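PDB 2XDH: cohesin from Archaeoglobus fulgidus, which probably serves in protein-protein recognition by binding dockerin modules, as cohesins do, and forms one domain of a longer archaeal protein. Local coordinates for residues E25-V30 and N76-D81; Q50-Q55 and D81-Y86. All coordinates share one frame; numbering follows the deposited sequence. Where two conformers were deposited one is given.

Contact 1. Residues E25-V30 and N76-D81; sequences ENADKV and NGISGD. With SO4 (sulfate ion), chain E.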
ATOM      1  N   GLU A  25     -14.237   5.864  -3.182  0.59 28.52           N
ATOM      2  CA  GLU A  25     -13.210   5.960  -4.202  0.59 28.50           C
ATOM      3  C   GLU A  25     -11.839   5.911  -3.538  0.59 30.47           C
ATOM      4  O   GLU A  25     -11.620   6.551  -2.503  0.59 30.85           O
ATOM      5  CB  GLU A  25     -13.390   7.254  -5.005  0.59 37.07           C
ATOM      6  CG  GLU A  25     -14.783   7.379  -5.640  0.59 42.70           C
ATOM      7  CD  GLU A  25     -15.050   6.318  -6.703  0.59 48.98           C
ATOM      8  OE1 GLU A  25     -14.138   6.062  -7.514  0.59 41.73           O
ATOM      9  OE2 GLU A  25     -16.164   5.730  -6.724  0.59 49.66           O
ATOM     10  N   ASN A  26     -10.941   5.118  -4.118  1.00 28.52           N
ATOM     11  CA  ASN A  26      -9.595   4.930  -3.593  1.00 33.03           C
ATOM     12  C   ASN A  26      -9.555   4.375  -2.177  1.00 35.22           C
ATOM     13  O   ASN A  26      -8.752   4.799  -1.352  1.00 31.41           O
ATOM     14  CB  ASN A  26      -8.822   6.235  -3.685  1.00 32.51           C
ATOM     15  CG  ASN A  26      -8.804   6.778  -5.101  1.00 47.29           C
ATOM     16  OD1 ASN A  26      -8.425   6.079  -6.039  1.00 48.84           O
ATOM     17  ND2 ASN A  26      -9.267   8.003  -5.267  1.00 47.34           N
ATOM     18  N   ALA A  27     -10.432   3.419  -1.890  1.00 30.40           N
ATOM     19  CA  ALA A  27     -10.364   2.716  -0.613  1.00 29.45           C
ATOM     20  C   ALA A  27      -9.089   1.876  -0.551  1.00 35.11           C
ATOM     21  O   ALA A  27      -8.661   1.293  -1.554  1.00 31.81           O
ATOM     22  CB  ALA A  27     -11.603   1.818  -0.431  1.00 27.22           C
ATOM     23  N   ASP A  28      -8.496   1.787   0.632  1.00 31.53           N
ATOM     24  CA  ASP A  28      -7.271   1.009   0.805  1.00 34.76           C
ATOM     25  C   ASP A  28      -7.414   0.083   2.012  1.00 31.74           C
ATOM     26  O   ASP A  28      -7.130   0.470   3.157  1.00 30.75           O
ATOM     27  CB  ASP A  28      -6.078   1.959   0.960  1.00 35.35           C
ATOM     28  CG  ASP A  28      -4.753   1.228   1.130  1.00 51.10           C
ATOM     29  OD1 ASP A  28      -4.684   0.033   0.773  1.00 43.28           O
ATOM     30  OD2 ASP A  28      -3.778   1.867   1.607  1.00 47.63           O
ATOM     31  N   LYS A  29      -7.898  -1.131   1.757  1.00 30.27           N
ATOM     32  CA  LYS A  29      -8.077  -2.126   2.810  1.00 29.22           C
ATOM     33  C   LYS A  29      -8.920  -1.621   3.979  1.00 30.43           C
ATOM     34  O   LYS A  29      -8.579  -1.815   5.146  1.00 30.84           O
ATOM     35  CB  LYS A  29      -6.712  -2.628   3.292  1.00 34.52           C
ATOM     36  CG  LYS A  29      -5.913  -3.283   2.158  1.00 37.04           C
ATOM     37  CD  LYS A  29      -4.562  -3.795   2.624  1.00 45.45           C
ATOM     38  CE  LYS A  29      -3.659  -4.094   1.432  1.00 50.05           C
ATOM     39  NZ  LYS A  29      -2.322  -4.581   1.871  1.00 48.79           N
ATOM     40  N   VAL A  30     -10.047  -1.000   3.661  1.00 32.48           N
ATOM     41  CA  VAL A  30     -10.976  -0.559   4.694  1.00 27.49           C
ATOM     42  C   VAL A  30     -11.657  -1.751   5.323  1.00 29.69           C
ATOM     43  O   VAL A  30     -12.160  -2.629   4.621  1.00 29.24           O
ATOM     44  CB  VAL A  30     -12.022   0.404   4.107  1.00 27.11           C
ATOM     45  CG1 VAL A  30     -13.125   0.726   5.115  1.00 31.43           C
ATOM     46  CG2 VAL A  30     -11.329   1.673   3.620  1.00 31.78           C
ATOM     47  N   ASN A  76     -12.129  -8.986   5.015  1.00 33.72           N
ATOM     48  CA  ASN A  76     -11.302  -9.063   3.794  1.00 34.03           C
ATOM     49  C   ASN A  76     -10.634  -7.740   3.440  1.00 36.94           C
ATOM     50  O   ASN A  76      -9.615  -7.697   2.726  1.00 31.71           O
ATOM     51  CB  ASN A  76     -12.136  -9.460   2.577  1.00 30.01           C
ATOM     52  CG  ASN A  76     -12.865 -10.769   2.766  1.00 35.78           C
ATOM     53  OD1 ASN A  76     -12.295 -11.837   2.572  1.00 28.16           O
ATOM     54  ND2 ASN A  76     -14.141 -10.691   3.125  1.00 33.16           N
ATOM     55  N   GLY A  77     -11.227  -6.657   3.914  1.00 34.10           N
ATOM     56  CA  GLY A  77     -10.827  -5.339   3.466  1.00 27.84           C
ATOM     57  C   GLY A  77     -11.551  -4.967   2.188  1.00 36.62           C
ATOM     58  O   GLY A  77     -11.782  -5.804   1.327  1.00 31.32           O
ATOM     59  N   ILE A  78     -11.919  -3.699   2.086  1.00 31.51           N
ATOM     60  CA  ILE A  78     -12.516  -3.125   0.888  1.00 31.04           C
ATOM     61  C   ILE A  78     -11.513  -2.160   0.286  1.00 33.08           C
ATOM     62  O   ILE A  78     -11.002  -1.278   0.988  1.00 29.28           O
ATOM     63  CB  ILE A  78     -13.794  -2.351   1.272  1.00 28.81           C
ATOM     64  CG1 ILE A  78     -14.872  -3.341   1.749  1.00 31.98           C
ATOM     65  CG2 ILE A  78     -14.328  -1.543   0.107  1.00 30.74           C
ATOM     66  CD1 ILE A  78     -16.096  -2.640   2.376  1.00 35.09           C
ATOM     67  N   SER A  79     -11.211  -2.326  -0.996  1.00 28.30           N
ATOM     68  CA  SER A  79     -10.262  -1.448  -1.674  1.00 29.14           C
ATOM     69  C   SER A  79     -10.803  -1.020  -3.029  1.00 36.77           C
ATOM     70  O   SER A  79     -11.697  -1.669  -3.577  1.00 35.94           O
ATOM     71  CB  SER A  79      -8.919  -2.173  -1.889  1.00 34.09           C
ATOM     72  OG  SER A  79      -8.339  -2.539  -0.645  1.00 35.10           O
ATOM     73  N   GLY A  80     -10.244   0.054  -3.576  1.00 34.87           N
ATOM     74  CA  GLY A  80     -10.607   0.523  -4.903  1.00 37.13           C
ATOM     75  C   GLY A  80     -11.861   1.382  -4.920  1.00 38.92           C
ATOM     76  O   GLY A  80     -12.164   2.084  -3.953  1.00 34.49           O
ATOM     77  N   ASP A  81     -12.582   1.340  -6.036  1.00 32.73           N
ATOM     78  CA  ASP A  81     -13.754   2.182  -6.225  1.00 31.45           C
ATOM     79  C   ASP A  81     -14.976   1.281  -6.380  1.00 36.67           C
ATOM     80  O   ASP A  81     -14.879   0.216  -6.972  1.00 33.93           O
ATOM     81  CB  ASP A  81     -13.640   2.989  -7.507  1.00 30.66           C
ATOM     82  CG  ASP A  81     -12.375   3.837  -7.580  1.00 40.63           C
ATOM     83  OD1 ASP A  81     -11.697   4.054  -6.557  1.00 39.76           O
ATOM     84  OD2 ASP A  81     -12.073   4.310  -8.689  1.00 47.77           O
TER
HETATM   85  S   SO4 E1670      -0.311  -0.920   2.595  0.64208.50           S
HETATM   86  O1  SO4 E1670       0.810  -1.606   1.958  0.64210.05           O
HETATM   87  O2  SO4 E1670      -0.468  -1.409   3.962  0.64208.83           O
HETATM   88  O3  SO4 E1670      -1.534  -1.181   1.841  0.64206.54           O
HETATM   89  O4  SO4 E1670      -0.052   0.518   2.618  0.64208.43           O
HETATM   90  O   HOH W   1      -9.862   5.693  -8.668  1.00 54.89           O
HETATM   91  O   HOH W   2      -5.447  -2.070  -1.233  1.00 69.69           O

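Contact 2. Residues Q50-Q55 and D81-Y86; sequences QGSLTQ and DGSLFY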
ATOM      1  N   GLN A  50     -27.077  -3.633  -0.131  1.00 38.26           N
ATOM      2  CA  GLN A  50     -25.622  -3.734  -0.275  1.00 32.79           C
ATOM      3  C   GLN A  50     -25.220  -3.313  -1.678  1.00 34.50           C
ATOM      4  O   GLN A  50     -26.000  -3.448  -2.627  1.00 37.48           O
ATOM      5  CB  GLN A  50     -25.134  -5.164   0.056  1.00 31.65           C
ATOM      6  CG  GLN A  50     -25.066  -5.434   1.560  1.00 37.80           C
ATOM      7  CD  GLN A  50     -25.320  -6.887   1.935  1.00 49.15           C
ATOM      8  OE1 GLN A  50     -26.465  -7.322   2.001  1.00 44.63           O
ATOM      9  NE2 GLN A  50     -24.250  -7.636   2.209  1.00 41.47           N
ATOM     10  N   GLY A  51     -24.003  -2.793  -1.805  1.00 32.22           N
ATOM     11  CA  GLY A  51     -23.498  -2.320  -3.081  1.00 33.66           C
ATOM     12  C   GLY A  51     -22.511  -3.290  -3.696  1.00 35.21           C
ATOM     13  O   GLY A  51     -22.404  -4.434  -3.242  1.00 36.45           O
ATOM     14  N   SER A  52     -21.793  -2.837  -4.725  1.00 33.89           N
ATOM     15  CA  SER A  52     -20.922  -3.726  -5.496  1.00 35.88           C
ATOM     16  C   SER A  52     -19.742  -4.230  -4.670  1.00 40.58           C
ATOM     17  O   SER A  52     -19.146  -5.257  -4.980  1.00 39.05           O
ATOM     18  CB  SER A  52     -20.402  -3.022  -6.758  1.00 36.06           C
ATOM     19  OG  SER A  52     -19.515  -1.955  -6.438  1.00 35.80           O
ATOM     20  N   LEU A  53     -19.402  -3.513  -3.609  1.00 32.87           N
ATOM     21  CA  LEU A  53     -18.235  -3.881  -2.810  1.00 27.99           C
ATOM     22  C   LEU A  53     -18.595  -4.622  -1.534  1.00 31.99           C
ATOM     23  O   LEU A  53     -17.721  -5.152  -0.868  1.00 33.09           O
ATOM     24  CB  LEU A  53     -17.428  -2.630  -2.434  1.00 26.30           C
ATOM     25  CG  LEU A  53     -16.810  -1.871  -3.596  1.00 31.41           C
ATOM     26  CD1 LEU A  53     -16.217  -0.524  -3.105  1.00 38.37           C
ATOM     27  CD2 LEU A  53     -15.737  -2.733  -4.242  1.00 36.82           C
ATOM     28  N   THR A  54     -19.875  -4.637  -1.177  1.00 27.94           N
ATOM     29  CA  THR A  54     -20.264  -5.073   0.157  1.00 30.21           C
ATOM     30  C   THR A  54     -21.268  -6.234   0.111  1.00 28.64           C
ATOM     31  O   THR A  54     -21.948  -6.487   1.094  1.00 33.82           O
ATOM     32  CB  THR A  54     -20.884  -3.912   0.964  1.00 33.76           C
ATOM     33  OG1 THR A  54     -21.907  -3.295   0.173  1.00 34.22           O
ATOM     34  CG2 THR A  54     -19.822  -2.848   1.332  1.00 29.62           C
ATOM     35  N   GLN A  55     -21.367  -6.912  -1.036  1.00 34.11           N
ATOM     36  CA  GLN A  55     -22.303  -8.027  -1.194  1.00 33.42           C
ATOM     37  C   GLN A  55     -22.065  -9.099  -0.132  1.00 36.76           C
ATOM     38  O   GLN A  55     -22.978  -9.831   0.239  1.00 35.23           O
ATOM     39  CB  GLN A  55     -22.163  -8.664  -2.582  1.00 36.48           C
ATOM     40  CG  GLN A  55     -22.672  -7.821  -3.746  1.00 40.92           C
ATOM     41  CD  GLN A  55     -24.165  -7.585  -3.673  1.00 45.87           C
ATOM     42  OE1 GLN A  55     -24.940  -8.525  -3.573  1.00 47.46           O
ATOM     43  NE2 GLN A  55     -24.571  -6.329  -3.705  1.00 41.68           N
ATOM     44  N   ASP A  81     -12.582   1.340  -6.036  1.00 32.73           N
ATOM     45  CA  ASP A  81     -13.754   2.182  -6.225  1.00 31.45           C
ATOM     46  C   ASP A  81     -14.976   1.281  -6.380  1.00 36.67           C
ATOM     47  O   ASP A  81     -14.879   0.216  -6.972  1.00 33.93           O
ATOM     48  CB  ASP A  81     -13.640   2.989  -7.507  1.00 30.66           C
ATOM     49  CG  ASP A  81     -12.375   3.837  -7.580  1.00 40.63           C
ATOM     50  OD1 ASP A  81     -11.697   4.054  -6.557  1.00 39.76           O
ATOM     51  OD2 ASP A  81     -12.073   4.310  -8.689  1.00 47.77           O
ATOM     52  N   GLY A  82     -16.128   1.732  -5.902  1.00 32.02           N
ATOM     53  CA  GLY A  82     -17.355   0.974  -6.082  1.00 32.62           C
ATOM     54  C   GLY A  82     -18.433   1.466  -5.136  1.00 32.62           C
ATOM     55  O   GLY A  82     -18.201   2.382  -4.359  1.00 36.43           O
ATOM     56  N   SER A  83     -19.621   0.873  -5.210  1.00 27.65           N
ATOM     57  CA  SER A  83     -20.693   1.263  -4.308  1.00 30.36           C
ATOM     58  C   SER A  83     -20.618   0.511  -2.980  1.00 33.74           C
ATOM     59  O   SER A  83     -20.323  -0.690  -2.938  1.00 31.23           O
ATOM     60  CB  SER A  83     -22.057   1.054  -4.974  1.00 38.64           C
ATOM     61  OG  SER A  83     -22.143  -0.238  -5.542  1.00 39.64           O
ATOM     62  N   LEU A  84     -20.882   1.242  -1.903  1.00 29.46           N
ATOM     63  CA  LEU A  84     -20.977   0.692  -0.555  1.00 31.18           C
ATOM     64  C   LEU A  84     -22.399   0.242  -0.281  1.00 34.78           C
ATOM     65  O   LEU A  84     -22.626  -0.768   0.380  1.00 33.69           O
ATOM     66  CB  LEU A  84     -20.580   1.753   0.474  1.00 26.94           C
ATOM     67  CG  LEU A  84     -19.121   2.194   0.412  1.00 29.82           C
ATOM     68  CD1 LEU A  84     -18.873   3.300   1.430  1.00 28.45           C
ATOM     69  CD2 LEU A  84     -18.222   0.982   0.679  1.00 31.27           C
ATOM     70  N   PHE A  85     -23.362   1.013  -0.771  1.00 30.76           N
ATOM     71  CA  PHE A  85     -24.767   0.626  -0.656  1.00 29.09           C
ATOM     72  C   PHE A  85     -25.600   1.482  -1.592  1.00 33.11           C
ATOM     73  O   PHE A  85     -25.104   2.463  -2.137  1.00 30.76           O
ATOM     74  CB  PHE A  85     -25.277   0.702   0.791  1.00 31.42           C
ATOM     75  CG  PHE A  85     -25.187   2.088   1.422  1.00 33.11           C
ATOM     76  CD1 PHE A  85     -26.284   2.942   1.413  1.00 35.78           C
ATOM     77  CD2 PHE A  85     -24.024   2.507   2.053  1.00 29.26           C
ATOM     78  CE1 PHE A  85     -26.225   4.201   2.003  1.00 34.69           C
ATOM     79  CE2 PHE A  85     -23.947   3.767   2.651  1.00 34.32           C
ATOM     80  CZ  PHE A  85     -25.052   4.618   2.622  1.00 28.95           C
ATOM     81  N   TYR A  86     -26.847   1.079  -1.800  1.00 33.47           N
ATOM     82  CA  TYR A  86     -27.787   1.808  -2.646  1.00 38.01           C
ATOM     83  C   TYR A  86     -28.982   2.101  -1.759  1.00 38.05           C
ATOM     84  O   TYR A  86     -29.375   1.256  -0.950  1.00 41.77           O
ATOM     85  CB  TYR A  86     -28.242   0.934  -3.835  1.00 42.18           C
ATOM     86  CG  TYR A  86     -27.283   0.915  -5.007  1.00 54.25           C
ATOM     87  CD1 TYR A  86     -27.419   1.832  -6.052  1.00 55.65           C
ATOM     88  CD2 TYR A  86     -26.246  -0.017  -5.082  1.00 55.69           C
ATOM     89  CE1 TYR A  86     -26.548   1.830  -7.138  1.00 47.00           C
ATOM     90  CE2 TYR A  86     -25.358  -0.021  -6.169  1.00 50.52           C
ATOM     91  CZ  TYR A  86     -25.521   0.910  -7.189  1.00 56.31           C
ATOM     92  OH  TYR A  86     -24.662   0.933  -8.269  1.00 59.92           O
TER

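Contact 1. Residues E25-V30 and N76-D81
Ala27 and Gly80, and further along Val30 and Ile78, face each other as hydrogen-bonded antiparallel pairs. In the first, Ala27 N donates to Gly80 O at 3.0 Å and Gly80 N returns a bond to Ala27 O; in the second, Val30 N reaches Ile78 O at 2.9 Å and Ile78 N reaches Val30 O. The spare donors of residues 25-30 go to side chains. Asn26 N points at the carboxylate of Asp81, meeting OD1 at 2.8 Å in an almost straight bond (170°), nearly along the axis of that C-O bond. Lys29 N instead finds Ser79 OG at 2.8 Å, a small hydroxyl that chi1 of -61° sets beside its own backbone N.

These spare donors mark two G1 beta bulges: Asn26 and Ala27 share Gly80, and Lys29 and Val30 share Ile78. Asn26 and Lys29, the first residue of each bulge, have left-handed backbone angles, which asparagine in particular tolerates well. The bulges lie where the long strand 17-38 turns a corner in the jelly-roll beta sandwich of the cohesin fold. Gly77 suits its place because its backbone would jam any CB against the preceding carbonyl, and Lys29 CA lies close by.

Apolar packing is modest. Ala27, Val30 and Ile78 turn their side chains to one face of the sheet, where the beta-branched pair meets at 4.3 Å between Val30 CB and Ile78 CB.

Water completes the polar contacts. One molecule donates to Asn26 OD1 and, at 2.6 Å, to Asp81 OD2; another donates to Asp28 OD1 and is hydrogen-bonded to Ser79 OG. Lys29 extends outward beyond CG, and its NZ forms a salt bridge with Asp28 of a second subunit besides a weak 3.5 Å bond from NZ to O3 of a sulfate, probably from the crystallisation liquor, while Asp28 receives Lys29 of a third subunit.

Contact 2. Residues Q50-Q55 and D81-Y86
Tyr86 turns the edge of its ring to the 50-55 loop: Gly51 CA lies 4.1 Å from Tyr86 CD2, near the ring plane, with Gln50 O at the same edge. The carbonyl plane of Gly51 is approached on one face by Gln55 NE2 and on the other by Thr54 N, so its oxygen is held by two donors. The Gln50 amide, beside the turn, gives NE2 to Thr54 O at 2.8 Å, with NE2 in that carbonyl's plane.

Two serines exchange bonds. Ser52 N donates to Ser83 OG at 2.7 Å, almost straight at 172°, and Ser83 N donates to Ser52 OG at 3.1 Å; each hydroxyl sits in the crowded position between its own N and carbonyl carbon, and serine is short enough for this reciprocal grip. Leu53 N donates to Ser83 O at 3.0 Å. Thr54 OG1 links both segments: it accepts from Gly51 N and donates to Leu84 O at 2.6 Å, coming from above that carbonyl's plane, while Gly51 N adds a weak bond to the same oxygen.

Glycine is required sterically at two points. A CB on Gly51 would collide with Ser83 O, and one on Gly82 with Leu53 CG; instead Leu53 CD1 rests 3.5 Å from Gly82 CA.

The loop leaves strand 43-50, which pairs antiparallel with strand 82-91 up to Gln50 and Phe85, a non-hydrogen-bonded pair. Strand 17-38 also flanks strand 82-91, its Val22 facing both Leu84 and Phe85 in a classic beta bulge. Leu53 also packs on Ile24, Thr54 and Leu84 meet Ile72 of strand 67-74, and Phe85 reaches Val22, Val70 and Phe59.

After strand 3-12 the chain lays down residues 25-30 on the long strand 17-38, then passes through strand 43-50 to the loop 50-55, and by way of strands 58-64 and 67-74 reaches residues 76-81, which close contact 1 after 45 intervening residues. Continuing through Asp81, shared by both contacts, it enters strand 82-91 and closes contact 2 on the earlier loop, with 25 residues between the segments. The two closures therefore cross instead of nesting. Between them they tie strand 17-38, the short strand 77-79, the 50-55 loop and the start of strand 82-91 together, and Ile78 bridges the contacts by packing on Leu53 and Thr54.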